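Local structure of protein YibA (1OYZ) at residues I129-Q132 against S133-T136. The protein is of unknown function, possibly with oxidoreductase activity, and folds as an all-helical chain containing HEAT repeats. Sequence-based numbering, arbitrary orientation.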
loop_
_atom_site.group_PDB
_atom_site.type_symbol
_atom_site.label_atom_id
_atom_site.label_comp_id
_atom_site.label_asym_id
_atom_site.label_seq_id
_atom_site.Cartn_x
_atom_site.Cartn_y
_atom_site.Cartn_z
ATOM N N ILE A 129 -14.193 -8.729 1.793
ATOM C CA ILE A 129 -13.269 -7.628 1.552
ATOM C C ILE A 129 -13.510 -7.060 0.150
ATOM O O ILE A 129 -13.423 -5.850 -0.080
ATOM C CB ILE A 129 -11.805 -8.089 1.621
ATOM C CG1 ILE A 129 -11.389 -8.318 3.076
ATOM C CG2 ILE A 129 -10.899 -7.021 1.008
ATOM C CD1 ILE A 129 -11.130 -7.033 3.862
ATOM N N VAL A 130 -13.818 -7.940 -0.792
ATOM C CA VAL A 130 -14.065 -7.499 -2.151
ATOM C C VAL A 130 -15.341 -6.638 -2.246
ATOM O O VAL A 130 -15.332 -5.574 -2.860
ATOM C CB VAL A 130 -14.199 -8.691 -3.094
ATOM C CG1 VAL A 130 -14.682 -8.232 -4.433
ATOM C CG2 VAL A 130 -12.862 -9.387 -3.233
ATOM N N GLU A 131 -16.422 -7.125 -1.643
ATOM C CA GLU A 131 -17.695 -6.432 -1.655
ATOM C C GLU A 131 -17.490 -5.104 -0.973
ATOM O O GLU A 131 -18.065 -4.072 -1.376
ATOM C CB GLU A 131 -18.759 -7.213 -0.874
ATOM C CG GLU A 131 -19.801 -7.903 -1.747
ATOM C CD GLU A 131 -20.984 -8.495 -0.954
ATOM O OE1 GLU A 131 -21.464 -7.847 0.012
ATOM O OE2 GLU A 131 -21.454 -9.598 -1.319
ATOM N N GLN A 132 -16.685 -5.140 0.087
ATOM C CA GLN A 132 -16.403 -3.933 0.852
ATOM C C GLN A 132 -15.694 -2.899 -0.012
ATOM O O GLN A 132 -16.042 -1.720 0.026
ATOM C CB GLN A 132 -15.516 -4.263 2.048
ATOM C CG GLN A 132 -15.221 -3.089 2.970
ATOM C CD GLN A 132 -14.200 -3.471 4.019
ATOM O OE1 GLN A 132 -12.978 -3.351 3.802
ATOM N NE2 GLN A 132 -14.685 -3.982 5.149
ATOM N N SER A 133 -14.699 -3.344 -0.781
ATOM C CA SER A 133 -13.936 -2.421 -1.623
ATOM C C SER A 133 -14.793 -1.926 -2.787
ATOM O O SER A 133 -14.600 -0.808 -3.280
ATOM C CB SER A 133 -12.680 -3.108 -2.133
ATOM O OG SER A 133 -11.939 -3.663 -1.049
ATOM N N GLN A 134 -15.764 -2.737 -3.204
ATOM C CA GLN A 134 -16.633 -2.309 -4.288
ATOM C C GLN A 134 -17.353 -1.013 -3.948
ATOM O O GLN A 134 -17.793 -0.280 -4.829
ATOM C CB GLN A 134 -17.642 -3.390 -4.614
ATOM C CG GLN A 134 -16.995 -4.522 -5.350
ATOM C CD GLN A 134 -17.870 -5.741 -5.434
ATOM O OE1 GLN A 134 -17.537 -6.701 -6.131
ATOM N NE2 GLN A 134 -18.996 -5.722 -4.723
ATOM N N ILE A 135 -17.487 -0.710 -2.667
ATOM C CA ILE A 135 -18.137 0.536 -2.358
ATOM C C ILE A 135 -17.132 1.528 -1.769
ATOM O O ILE A 135 -17.185 2.733 -2.055
ATOM C CB ILE A 135 -19.391 0.314 -1.427
ATOM C CG1 ILE A 135 -19.192 0.953 -0.089
ATOM C CG2 ILE A 135 -19.733 -1.143 -1.299
ATOM C CD1 ILE A 135 -19.712 2.328 -0.071
ATOM N N THR A 136 -16.170 1.034 -0.990
ATOM C CA THR A 136 -15.235 1.960 -0.385
ATOM C C THR A 136 -14.244 2.575 -1.367
ATOM O O THR A 136 -13.709 3.643 -1.112
ATOM C CB THR A 136 -14.450 1.310 0.758
ATOM O OG1 THR A 136 -13.684 2.326 1.398
ATOM C CG2 THR A 136 -13.511 0.269 0.261
#
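I129 O takes two bonds from S133, one from the amide N at 2.9 Å and one from the hydroxyl OG at 2.8 Å. The two donors come in from opposite faces of the carbonyl plane. With OG turned beside its own backbone N (chi1 -53°), the side chain reaches back to the same carbonyl its amide already uses. Q134 N bonds to V130 O in the usual i to i+4 way. Q132 O keeps its i+4 partner, T136 N, in the carbonyl plane at 2.9 Å, and gains I135 N, at 3.2 Å and well above that plane, in the last turn of helix 126-136. This helix falls within a HEAT-repeat region; HEAT repeats are antiparallel helix pairs that stack one on the next. S133 and T136 touch helix 142-153, I129, Q132 and T136 touch helix 105-121, and T136 OG1 is hydrogen-bonded to T148 OG1. On the outer side the extended Q134 chain runs back over the preceding turn: CG lies 3.2 Å from V130 O, and the amide reaches V130 CG1 with OE1 at 3.7 Å. Its NE2 lies 3.4 Å from E131 CA. Near the end of the helix, T136 CG2 lies 3.2 Å from Q132 O.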